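Local atomic coordinates of 7,8-dihydro-6-hydroxymethylpterin pyrophosphokinase-dihydropteroate synthase (Plasmodium falciparum, PDB entry 6JWS), a protein that probably catalyses two consecutive steps of folate biosynthesis, pyrophosphorylating hydroxymethyldihydropterin with ATP and then condensing the product with 4-aminobenzoate to give dihydropteroate. Residues 50-60 with 325-336; 373-381 with 568-576. The protein carries 1 engineered substitution. All blocks are in the same frame, centred on the assembly; numbering follows the deposited sequence.

Contact 1: 50-60 with 325-336; sequences NTSYLYETVPE and HRYSILLCLNDM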
loop_
_atom_site.group_PDB
_atom_site.type_symbol
_atom_site.label_atom_id
_atom_site.label_comp_id
_atom_site.label_asym_id
_atom_site.label_seq_id
_atom_site.Cartn_x
_atom_site.Cartn_y
_atom_site.Cartn_z
ATOM N N ASN B 50 -37.158 -4.048 3.486
ATOM C CA ASN B 50 -35.786 -4.531 3.454
ATOM C C ASN B 50 -35.318 -4.677 2.004
ATOM O O ASN B 50 -36.125 -4.877 1.106
ATOM C CB ASN B 50 -35.574 -5.772 4.337
ATOM C CG ASN B 50 -34.153 -5.871 4.856
ATOM O OD1 ASN B 50 -33.231 -5.243 4.317
ATOM N ND2 ASN B 50 -33.954 -6.659 5.894
ATOM N N THR B 51 -34.013 -4.498 1.766
ATOM C CA THR B 51 -33.400 -4.713 0.470
ATOM C C THR B 51 -31.994 -5.245 0.712
ATOM O O THR B 51 -31.428 -5.028 1.778
ATOM C CB THR B 51 -33.289 -3.427 -0.366
ATOM O OG1 THR B 51 -32.790 -2.335 0.418
ATOM C CG2 THR B 51 -34.578 -3.016 -1.054
ATOM N N SER B 52 -31.440 -5.945 -0.277
ATOM C CA SER B 52 -30.055 -6.371 -0.259
ATOM C C SER B 52 -29.263 -5.345 -1.065
ATOM O O SER B 52 -29.862 -4.435 -1.628
ATOM C CB SER B 52 -29.949 -7.735 -0.897
ATOM O OG SER B 52 -30.158 -7.647 -2.312
ATOM N N TYR B 53 -27.931 -5.508 -1.136
ATOM C CA TYR B 53 -27.175 -4.844 -2.178
ATOM C C TYR B 53 -27.665 -5.311 -3.548
ATOM O O TYR B 53 -28.339 -6.323 -3.697
ATOM C CB TYR B 53 -25.662 -5.018 -1.979
ATOM C CG TYR B 53 -25.147 -4.222 -0.806
ATOM C CD1 TYR B 53 -24.932 -2.850 -0.914
ATOM C CD2 TYR B 53 -24.955 -4.822 0.438
ATOM C CE1 TYR B 53 -24.518 -2.107 0.183
ATOM C CE2 TYR B 53 -24.553 -4.092 1.545
ATOM C CZ TYR B 53 -24.330 -2.725 1.414
ATOM O OH TYR B 53 -23.977 -1.974 2.512
ATOM N N LEU B 54 -27.266 -4.562 -4.562
ATOM C CA LEU B 54 -27.322 -4.988 -5.943
ATOM C C LEU B 54 -26.074 -5.824 -6.207
ATOM O O LEU B 54 -25.021 -5.532 -5.646
ATOM C CB LEU B 54 -27.260 -3.700 -6.762
ATOM C CG LEU B 54 -28.321 -3.579 -7.834
ATOM C CD1 LEU B 54 -28.480 -2.122 -8.264
ATOM C CD2 LEU B 54 -27.926 -4.457 -9.020
ATOM N N TYR B 55 -26.191 -6.840 -7.078
ATOM C CA TYR B 55 -25.059 -7.713 -7.367
ATOM C C TYR B 55 -24.972 -8.030 -8.852
ATOM O O TYR B 55 -25.979 -8.277 -9.500
ATOM C CB TYR B 55 -25.151 -9.017 -6.580
ATOM C CG TYR B 55 -24.947 -8.856 -5.097
ATOM C CD1 TYR B 55 -23.672 -8.875 -4.542
ATOM C CD2 TYR B 55 -26.029 -8.657 -4.251
ATOM C CE1 TYR B 55 -23.489 -8.732 -3.174
ATOM C CE2 TYR B 55 -25.861 -8.529 -2.888
ATOM C CZ TYR B 55 -24.586 -8.559 -2.351
ATOM O OH TYR B 55 -24.431 -8.405 -1.001
ATOM N N GLU B 56 -23.746 -8.037 -9.371
ATOM C CA GLU B 56 -23.504 -8.565 -10.700
ATOM C C GLU B 56 -23.019 -10.005 -10.568
ATOM O O GLU B 56 -21.995 -10.277 -9.935
ATOM C CB GLU B 56 -22.487 -7.719 -11.436
ATOM C CG GLU B 56 -21.950 -8.404 -12.680
ATOM C CD GLU B 56 -20.960 -7.485 -13.346
ATOM O OE1 GLU B 56 -21.408 -6.490 -13.954
ATOM O OE2 GLU B 56 -19.748 -7.719 -13.190
ATOM N N THR B 57 -23.783 -10.901 -11.191
ATOM C CA THR B 57 -23.742 -12.327 -10.923
ATOM C C THR B 57 -23.352 -13.091 -12.190
ATOM O O THR B 57 -23.855 -12.820 -13.281
ATOM C CB THR B 57 -25.099 -12.750 -10.349
ATOM O OG1 THR B 57 -24.952 -12.721 -8.930
ATOM C CG2 THR B 57 -25.562 -14.114 -10.806
ATOM N N VAL B 58 -22.438 -14.047 -12.025
ATOM C CA VAL B 58 -22.140 -15.028 -13.059
ATOM C C VAL B 58 -22.873 -16.323 -12.700
ATOM O O VAL B 58 -22.727 -16.819 -11.582
ATOM C CB VAL B 58 -20.621 -15.260 -13.212
ATOM C CG1 VAL B 58 -20.316 -16.461 -14.100
ATOM C CG2 VAL B 58 -19.912 -14.022 -13.742
ATOM N N PRO B 59 -23.690 -16.899 -13.618
ATOM C CA PRO B 59 -24.439 -18.125 -13.324
ATOM C C PRO B 59 -23.583 -19.313 -12.875
ATOM O O PRO B 59 -22.356 -19.298 -12.997
ATOM C CB PRO B 59 -25.186 -18.431 -14.632
ATOM C CG PRO B 59 -25.247 -17.099 -15.343
ATOM C CD PRO B 59 -23.960 -16.387 -14.972
ATOM N N GLU B 60 -24.265 -20.343 -12.358
ATOM C CA GLU B 60 -23.657 -21.457 -11.645
ATOM C C GLU B 60 -22.653 -22.202 -12.526
ATOM O O GLU B 60 -21.584 -22.577 -12.045
ATOM C CB GLU B 60 -24.747 -22.394 -11.113
ATOM C CG GLU B 60 -25.746 -21.708 -10.191
ATOM C CD GLU B 60 -25.326 -21.609 -8.732
ATOM O OE1 GLU B 60 -25.186 -22.669 -8.088
ATOM O OE2 GLU B 60 -25.137 -20.476 -8.241
ATOM N N HIS B 325 -30.033 -23.169 -3.910
ATOM C CA HIS B 325 -29.231 -23.749 -4.973
ATOM C C HIS B 325 -28.410 -22.660 -5.667
ATOM O O HIS B 325 -27.275 -22.901 -6.064
ATOM C CB HIS B 325 -30.131 -24.592 -5.889
ATOM C CG HIS B 325 -29.388 -25.552 -6.758
ATOM N ND1 HIS B 325 -28.906 -25.201 -8.020
ATOM C CD2 HIS B 325 -29.043 -26.846 -6.563
ATOM C CE1 HIS B 325 -28.296 -26.239 -8.561
ATOM N NE2 HIS B 325 -28.366 -27.262 -7.683
ATOM N N ARG B 326 -28.988 -21.463 -5.813
ATOM C CA ARG B 326 -28.301 -20.355 -6.459
ATOM C C ARG B 326 -27.536 -19.528 -5.430
ATOM O O ARG B 326 -28.126 -18.943 -4.520
ATOM C CB ARG B 326 -29.300 -19.435 -7.164
ATOM C CG ARG B 326 -29.817 -19.984 -8.478
ATOM C CD ARG B 326 -30.177 -18.894 -9.456
ATOM N NE ARG B 326 -30.712 -19.576 -10.624
ATOM C CZ ARG B 326 -32.001 -19.661 -10.932
ATOM N NH1 ARG B 326 -32.915 -19.088 -10.165
ATOM N NH2 ARG B 326 -32.368 -20.312 -12.022
ATOM N N TYR B 327 -26.220 -19.438 -5.616
ATOM C CA TYR B 327 -25.386 -18.562 -4.809
ATOM C C TYR B 327 -25.949 -17.136 -4.789
ATOM O O TYR B 327 -26.048 -16.532 -3.723
ATOM C CB TYR B 327 -23.951 -18.519 -5.340
ATOM C CG TYR B 327 -23.070 -17.565 -4.571
ATOM C CD1 TYR B 327 -22.753 -17.805 -3.244
ATOM C CD2 TYR B 327 -22.581 -16.409 -5.155
ATOM C CE1 TYR B 327 -21.945 -16.942 -2.524
ATOM C CE2 TYR B 327 -21.769 -15.538 -4.447
ATOM C CZ TYR B 327 -21.450 -15.801 -3.129
ATOM O OH TYR B 327 -20.654 -14.941 -2.427
ATOM N N SER B 328 -26.350 -16.629 -5.964
ATOM C CA SER B 328 -26.775 -15.247 -6.101
ATOM C C SER B 328 -27.968 -14.953 -5.193
ATOM O O SER B 328 -28.108 -13.838 -4.721
ATOM C CB SER B 328 -27.041 -14.870 -7.533
ATOM O OG SER B 328 -28.142 -15.615 -8.028
ATOM N N ILE B 329 -28.796 -15.957 -4.899
ATOM C CA ILE B 329 -29.918 -15.724 -4.000
ATOM C C ILE B 329 -29.421 -15.724 -2.560
ATOM O O ILE B 329 -29.749 -14.817 -1.800
ATOM C CB ILE B 329 -31.065 -16.731 -4.221
ATOM C CG1 ILE B 329 -31.673 -16.602 -5.622
ATOM C CG2 ILE B 329 -32.122 -16.639 -3.137
ATOM C CD1 ILE B 329 -32.522 -17.812 -6.006
ATOM N N LEU B 330 -28.646 -16.738 -2.175
ATOM C CA LEU B 330 -28.131 -16.788 -0.814
ATOM C C LEU B 330 -27.364 -15.498 -0.488
ATOM O O LEU B 330 -27.496 -14.949 0.601
ATOM C CB LEU B 330 -27.241 -18.028 -0.648
ATOM C CG LEU B 330 -27.972 -19.356 -0.457
ATOM C CD1 LEU B 330 -26.996 -20.520 -0.343
ATOM C CD2 LEU B 330 -28.862 -19.315 0.775
ATOM N N LEU B 331 -26.563 -15.024 -1.446
ATOM C CA LEU B 331 -25.767 -13.811 -1.343
ATOM C C LEU B 331 -26.643 -12.604 -0.941
ATOM O O LEU B 331 -26.323 -11.907 0.024
ATOM C CB LEU B 331 -25.060 -13.631 -2.697
ATOM C CG LEU B 331 -24.208 -12.371 -2.919
ATOM C CD1 LEU B 331 -22.951 -12.358 -2.038
ATOM C CD2 LEU B 331 -23.812 -12.272 -4.389
ATOM N N CYS B 332 -27.767 -12.390 -1.654
ATOM C CA CYS B 332 -28.718 -11.311 -1.383
ATOM C C CYS B 332 -29.445 -11.499 -0.052
ATOM O O CYS B 332 -29.568 -10.547 0.704
ATOM C CB CYS B 332 -29.765 -11.209 -2.484
ATOM S SG CYS B 332 -29.105 -10.543 -4.028
ATOM N N LEU B 333 -29.966 -12.699 0.224
ATOM C CA LEU B 333 -30.686 -12.963 1.467
ATOM C C LEU B 333 -29.761 -12.763 2.667
ATOM O O LEU B 333 -30.227 -12.385 3.745
ATOM C CB LEU B 333 -31.226 -14.400 1.471
ATOM C CG LEU B 333 -32.262 -14.762 0.394
ATOM C CD1 LEU B 333 -32.641 -16.243 0.464
ATOM C CD2 LEU B 333 -33.517 -13.913 0.517
ATOM N N ASN B 334 -28.456 -13.038 2.484
ATOM C CA ASN B 334 -27.514 -12.954 3.591
ATOM C C ASN B 334 -27.372 -11.503 4.059
ATOM O O ASN B 334 -26.978 -11.269 5.194
ATOM C CB ASN B 334 -26.162 -13.593 3.245
ATOM C CG ASN B 334 -25.117 -13.465 4.339
ATOM O OD1 ASN B 334 -25.302 -13.947 5.459
ATOM N ND2 ASN B 334 -24.008 -12.814 4.030
ATOM N N ASP B 335 -27.649 -10.534 3.170
ATOM C CA ASP B 335 -27.557 -9.119 3.510
ATOM C C ASP B 335 -28.735 -8.712 4.390
ATOM O O ASP B 335 -28.565 -7.881 5.280
ATOM C CB ASP B 335 -27.635 -8.213 2.275
ATOM C CG ASP B 335 -26.420 -8.236 1.367
ATOM O OD1 ASP B 335 -25.324 -8.599 1.837
ATOM O OD2 ASP B 335 -26.582 -7.904 0.196
ATOM N N MET B 336 -29.917 -9.294 4.109
ATOM C CA MET B 336 -31.192 -8.871 4.688
ATOM C C MET B 336 -31.503 -9.674 5.946
ATOM O O MET B 336 -31.792 -9.082 6.975
ATOM C CB MET B 336 -32.384 -9.025 3.728
ATOM C CG MET B 336 -32.151 -8.460 2.336
ATOM S SD MET B 336 -33.727 -8.321 1.444
ATOM C CE MET B 336 -34.300 -10.021 1.505
HETATM O O HOH W 1 -31.575 -6.487 7.887
HETATM O O HOH W 2 -25.247 -17.536 -8.329
#
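N50 and M336 meet where a helix lies on the antiparallel sheet of the kinase (HPPK) part, an example of alpha/beta layering. Helix 327-336 runs nearly antiparallel to strand 54-57, the two axes 9.6 Å apart. The N50 amide and the M336 chain slide past each other in opposite directions, and a water joins N50 ND2 to the M336 carbonyl; ND2 also bonds Y110 OH. The CG of M336 then packs on the carbonyl of T51. S52 sets its CB against the carbonyl oxygen of C332, while its OG, held between backbone N and carbonyl carbon (chi1 71°), bonds to Y53 O.

At Y53 and Y55 one carboxylate oxygen, D335 OD2, serves two donors. Y53 N reaches D335 OD2 at 3.1 Å on the anti side, well out of the carboxylate plane. The phenol Y55 OH gives D335 OD2 a short bond of 2.5 Å at its syn lone pair, the oxygen lying in the ring plane. L331 CD2 covers one face of the Y55 ring, 3.8 Å from the centroid, a CH-pi contact; C332 SG approaches obliquely, 3.6 Å from Y55 CD2. Farther on, T57 OG1 touches S328 CB at 3.3 Å.

E60, poorly ordered and less buried, bends at chi2 (-85°) toward the helix start, just after R326 at the N-cap, whose side chain lies about 4 Å from bound ATP. The negative charge of E60 would probably be favoured at this helix start. Y327 N meets E60 OE2 at 3.0 Å from above the carboxylate plane, and a water links the same oxygen to S328 N.

Contact 2: 373-381 with 568-576; sequences KRIYVLKDR and PRYRILFDI. With PT1 (pteroic acid), chain I.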
loop_
_atom_site.group_PDB
_atom_site.type_symbol
_atom_site.label_atom_id
_atom_site.label_comp_id
_atom_site.label_asym_id
_atom_site.label_seq_id
_atom_site.Cartn_x
_atom_site.Cartn_y
_atom_site.Cartn_z
ATOM N N LYS B 373 -20.184 -9.611 -7.770
ATOM C CA LYS B 373 -19.699 -8.318 -7.306
ATOM C C LYS B 373 -20.828 -7.516 -6.661
ATOM O O LYS B 373 -21.894 -7.316 -7.261
ATOM C CB LYS B 373 -19.115 -7.528 -8.474
ATOM C CG LYS B 373 -17.862 -8.134 -9.094
ATOM C CD LYS B 373 -17.176 -7.163 -10.034
ATOM C CE LYS B 373 -15.944 -7.706 -10.733
ATOM N NZ LYS B 373 -15.410 -6.697 -11.684
ATOM N N ARG B 374 -20.549 -7.041 -5.440
ATOM C CA ARG B 374 -21.399 -6.084 -4.743
ATOM C C ARG B 374 -21.389 -4.735 -5.474
ATOM O O ARG B 374 -20.334 -4.201 -5.838
ATOM C CB ARG B 374 -20.977 -6.005 -3.271
ATOM C CG ARG B 374 -21.851 -5.095 -2.410
ATOM C CD ARG B 374 -22.446 -5.885 -1.265
ATOM N NE ARG B 374 -21.488 -6.064 -0.223
ATOM C CZ ARG B 374 -21.368 -7.123 0.547
ATOM N NH1 ARG B 374 -22.166 -8.166 0.409
ATOM N NH2 ARG B 374 -20.408 -7.131 1.455
ATOM N N ILE B 375 -22.585 -4.166 -5.671
ATOM C CA ILE B 375 -22.733 -2.895 -6.363
ATOM C C ILE B 375 -23.337 -1.858 -5.414
ATOM O O ILE B 375 -24.242 -2.178 -4.650
ATOM C CB ILE B 375 -23.630 -3.107 -7.598
ATOM C CG1 ILE B 375 -22.887 -3.842 -8.720
ATOM C CG2 ILE B 375 -24.227 -1.791 -8.080
ATOM C CD1 ILE B 375 -23.822 -4.414 -9.780
ATOM N N TYR B 376 -22.883 -0.594 -5.529
ATOM C CA TYR B 376 -23.593 0.521 -4.905
ATOM C C TYR B 376 -23.972 1.538 -5.985
ATOM O O TYR B 376 -23.400 1.498 -7.077
ATOM C CB TYR B 376 -22.773 1.143 -3.761
ATOM C CG TYR B 376 -21.571 1.934 -4.216
ATOM C CD1 TYR B 376 -20.394 1.285 -4.549
ATOM C CD2 TYR B 376 -21.593 3.321 -4.327
ATOM C CE1 TYR B 376 -19.263 1.977 -4.943
ATOM C CE2 TYR B 376 -20.468 4.032 -4.741
ATOM C CZ TYR B 376 -19.292 3.356 -5.043
ATOM O OH TYR B 376 -18.149 3.986 -5.460
ATOM N N VAL B 377 -24.911 2.457 -5.676
ATOM C CA VAL B 377 -25.345 3.422 -6.689
ATOM C C VAL B 377 -25.241 4.856 -6.157
ATOM O O VAL B 377 -25.753 5.173 -5.080
ATOM C CB VAL B 377 -26.754 3.103 -7.234
ATOM C CG1 VAL B 377 -27.238 4.143 -8.237
ATOM C CG2 VAL B 377 -26.808 1.722 -7.866
ATOM N N LEU B 378 -24.541 5.715 -6.900
ATOM C CA LEU B 378 -24.405 7.113 -6.516
ATOM C C LEU B 378 -25.532 7.942 -7.120
ATOM O O LEU B 378 -26.081 8.830 -6.469
ATOM C CB LEU B 378 -23.053 7.641 -6.999
ATOM C CG LEU B 378 -21.846 7.131 -6.219
ATOM C CD1 LEU B 378 -20.547 7.567 -6.881
ATOM C CD2 LEU B 378 -21.916 7.608 -4.770
ATOM N N LYS B 379 -25.822 7.689 -8.398
ATOM C CA LYS B 379 -26.827 8.473 -9.096
ATOM C C LYS B 379 -27.797 7.524 -9.799
ATOM O O LYS B 379 -28.838 7.172 -9.241
ATOM C CB LYS B 379 -26.155 9.510 -10.004
ATOM C CG LYS B 379 -27.104 10.488 -10.689
ATOM C CD LYS B 379 -26.447 11.351 -11.770
ATOM C CE LYS B 379 -27.474 12.031 -12.660
ATOM N NZ LYS B 379 -26.923 13.208 -13.377
ATOM N N ASP B 380 -27.415 7.071 -10.997
ATOM C CA ASP B 380 -28.270 6.213 -11.802
ATOM C C ASP B 380 -27.443 5.126 -12.491
ATOM O O ASP B 380 -27.962 4.410 -13.340
ATOM C CB ASP B 380 -29.153 7.032 -12.758
ATOM C CG ASP B 380 -28.417 8.015 -13.662
ATOM O OD1 ASP B 380 -27.185 7.846 -13.863
ATOM O OD2 ASP B 380 -29.085 8.962 -14.173
ATOM N N ARG B 381 -26.166 4.991 -12.113
ATOM C CA ARG B 381 -25.278 4.010 -12.718
ATOM C C ARG B 381 -24.692 3.065 -11.661
ATOM O O ARG B 381 -24.537 3.409 -10.485
ATOM C CB ARG B 381 -24.182 4.741 -13.505
ATOM C CG ARG B 381 -24.347 4.713 -15.017
ATOM C CD ARG B 381 -25.610 5.316 -15.607
ATOM N NE ARG B 381 -26.142 4.508 -16.706
ATOM C CZ ARG B 381 -27.059 4.907 -17.598
ATOM N NH1 ARG B 381 -27.557 6.135 -17.556
ATOM N NH2 ARG B 381 -27.458 4.076 -18.548
ATOM N N PRO B 568 -33.266 1.888 -0.577
ATOM C CA PRO B 568 -32.503 0.745 -1.084
ATOM C C PRO B 568 -31.116 0.711 -0.430
ATOM O O PRO B 568 -30.444 1.739 -0.366
ATOM C CB PRO B 568 -32.373 1.037 -2.586
ATOM C CG PRO B 568 -33.510 2.006 -2.910
ATOM C CD PRO B 568 -33.753 2.794 -1.639
ATOM N N ARG B 569 -30.712 -0.481 0.046
ATOM C CA ARG B 569 -29.463 -0.714 0.761
ATOM C C ARG B 569 -28.245 -0.205 -0.016
ATOM O O ARG B 569 -27.324 0.349 0.587
ATOM C CB ARG B 569 -29.290 -2.202 1.097
ATOM C CG ARG B 569 -28.123 -2.498 2.037
ATOM C CD ARG B 569 -28.001 -3.979 2.379
ATOM N NE ARG B 569 -29.179 -4.408 3.111
ATOM C CZ ARG B 569 -29.225 -4.528 4.430
ATOM N NH1 ARG B 569 -28.134 -4.328 5.159
ATOM N NH2 ARG B 569 -30.364 -4.883 4.998
ATOM N N TYR B 570 -28.239 -0.403 -1.339
ATOM C CA TYR B 570 -27.093 -0.100 -2.183
ATOM C C TYR B 570 -26.966 1.411 -2.421
ATOM O O TYR B 570 -26.049 1.853 -3.109
ATOM C CB TYR B 570 -27.202 -0.879 -3.500
ATOM C CG TYR B 570 -28.501 -0.669 -4.231
ATOM C CD1 TYR B 570 -28.667 0.418 -5.065
ATOM C CD2 TYR B 570 -29.580 -1.518 -4.046
ATOM C CE1 TYR B 570 -29.862 0.670 -5.711
ATOM C CE2 TYR B 570 -30.782 -1.290 -4.693
ATOM C CZ TYR B 570 -30.916 -0.200 -5.535
ATOM O OH TYR B 570 -32.095 0.062 -6.172
ATOM N N ARG B 571 -27.858 2.219 -1.824
ATOM C CA ARG B 571 -27.807 3.664 -2.029
ATOM C C ARG B 571 -27.351 4.398 -0.764
ATOM O O ARG B 571 -27.413 5.623 -0.713
ATOM C CB ARG B 571 -29.161 4.218 -2.494
ATOM C CG ARG B 571 -29.421 4.050 -3.986
ATOM C CD ARG B 571 -30.706 4.737 -4.429
ATOM N NE ARG B 571 -30.896 4.706 -5.869
ATOM C CZ ARG B 571 -30.384 5.581 -6.731
ATOM N NH1 ARG B 571 -29.610 6.570 -6.288
ATOM N NH2 ARG B 571 -30.638 5.459 -8.025
ATOM N N ILE B 572 -26.870 3.664 0.239
ATOM C CA ILE B 572 -26.524 4.260 1.525
ATOM C C ILE B 572 -25.020 4.130 1.724
ATOM O O ILE B 572 -24.495 3.025 1.672
ATOM C CB ILE B 572 -27.285 3.537 2.657
ATOM C CG1 ILE B 572 -28.800 3.651 2.449
ATOM C CG2 ILE B 572 -26.850 4.043 4.027
ATOM C CD1 ILE B 572 -29.618 2.725 3.308
ATOM N N LEU B 573 -24.340 5.253 1.974
ATOM C CA LEU B 573 -22.899 5.256 2.166
ATOM C C LEU B 573 -22.592 5.644 3.606
ATOM O O LEU B 573 -23.388 6.352 4.230
ATOM C CB LEU B 573 -22.308 6.237 1.161
ATOM C CG LEU B 573 -22.654 5.896 -0.292
ATOM C CD1 LEU B 573 -23.582 6.938 -0.878
ATOM C CD2 LEU B 573 -21.392 5.810 -1.123
ATOM N N PHE B 574 -21.470 5.122 4.126
ATOM C CA PHE B 574 -21.056 5.324 5.504
ATOM C C PHE B 574 -19.910 6.318 5.548
ATOM O O PHE B 574 -19.035 6.297 4.677
ATOM C CB PHE B 574 -20.483 4.039 6.110
ATOM C CG PHE B 574 -21.477 2.940 6.388
ATOM C CD1 PHE B 574 -22.311 2.462 5.393
ATOM C CD2 PHE B 574 -21.508 2.301 7.610
ATOM C CE1 PHE B 574 -23.208 1.434 5.667
ATOM C CE2 PHE B 574 -22.421 1.299 7.896
ATOM C CZ PHE B 574 -23.280 0.872 6.926
ATOM N N ASP B 575 -19.904 7.132 6.615
ATOM C CA ASP B 575 -18.835 8.086 6.854
ATOM C C ASP B 575 -18.562 8.123 8.359
ATOM O O ASP B 575 -19.465 8.385 9.149
ATOM C CB ASP B 575 -19.160 9.448 6.218
ATOM C CG ASP B 575 -18.041 10.472 6.347
ATOM O OD1 ASP B 575 -17.088 10.220 7.114
ATOM O OD2 ASP B 575 -18.092 11.507 5.641
ATOM N N ILE B 576 -17.306 7.892 8.748
ATOM C CA ILE B 576 -16.902 7.746 10.145
ATOM C C ILE B 576 -16.794 9.115 10.822
ATOM O O ILE B 576 -16.652 9.186 12.040
ATOM C CB ILE B 576 -15.542 7.040 10.193
ATOM C CG1 ILE B 576 -14.652 7.678 9.123
ATOM C CG2 ILE B 576 -15.737 5.551 9.929
ATOM C CD1 ILE B 576 -13.216 7.598 9.416
HETATM C C2 PT1 I . -17.001 15.016 6.423
HETATM C C3 PT1 I . -17.327 16.442 6.398
HETATM C C5 PT1 I . -18.598 16.808 5.766
HETATM N N6 PT1 I . -16.519 17.399 6.915
HETATM C C7 PT1 I . -19.042 14.493 5.339
HETATM N N9 PT1 I . -19.389 15.819 5.261
HETATM C C10 PT1 I . -16.911 18.700 6.873
HETATM N N11 PT1 I . -19.873 13.511 4.833
HETATM C C12 PT1 I . -18.129 19.048 6.303
HETATM C C21 PT1 I . -11.183 19.446 11.875
HETATM O O22 PT1 I . -10.182 20.105 11.481
HETATM O O1 PT1 I . -15.858 14.608 6.990
HETATM N N4 PT1 I . -17.858 14.117 5.893
HETATM N N8 PT1 I . -18.930 18.111 5.752
HETATM C C13 PT1 I . -16.021 19.742 7.495
HETATM N N14 PT1 I . -16.070 19.582 8.974
HETATM C C15 PT1 I . -14.917 19.548 9.683
HETATM C C16 PT1 I . -14.836 18.782 10.866
HETATM C C17 PT1 I . -13.799 20.309 9.212
HETATM C C18 PT1 I . -13.613 18.755 11.580
HETATM C C19 PT1 I . -12.588 20.288 9.949
HETATM C C20 PT1 I . -12.492 19.495 11.119
HETATM O O23 PT1 I . -11.093 18.741 12.894
#
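Y570 packs against strand 372-377 through a 3-10 turn, 569-571, that leads into strand 572-575 of the dihydropteroate synthase TIM barrel; the contact thus joins that barrel to the antiparallel sheet of the kinase part. The Y570 ring has P568 CB over one face, and lies side by side with V377, whose CG2 is 3.6 Å from Y570 CD1. The backbone follows suit: V377 N donates to Y570 O at 2.9 Å, and the Y570 hydroxyl bonds to E35.

R571 comes next, its chain extended from CG to NE. Its guanidinium lies edge-on to the carbonyl of K379: R571 NH2 reaches K379 O at 2.8 Å, near the guanidinium plane, and NH1 adds a weak second bond to it. V377 CG1 lies over one face of the group, 3.7 Å from R571 NH2. A salt bridge from NE to E35 and a bond from NH1 to S525 further restrict its rotation.

The L573 side chain crosses those of Y376 and L378 at about a right angle, its CD2 4.1 Å from L378 CD2. Beyond the interface, D575 reaches the bound pteroic acid, whose N11 donates to D575 OD2 at 2.8 Å.

Contacts 1 and 2 are both buried and share one antiparallel sheet, in which strands 46-57 and 372-377 are neighbours; their centres lie 15 Å apart. Contact 1 stays within the kinase part, laying a helix on that sheet, with an aromatic and carboxylate centre and, at E60, a more open end on the ATP side; a water bridges the segments at both ends. Contact 2 is where sheet and TIM barrel meet, and there an arginine gripping a backbone carbonyl takes the place of the aspartate. Several bonds stitch the contacts together, among them T51 O with R569 NE, N50 OD1 with R569 NH2 and Y55 OH with R374 NH1, beside backbone pairs of the two strands.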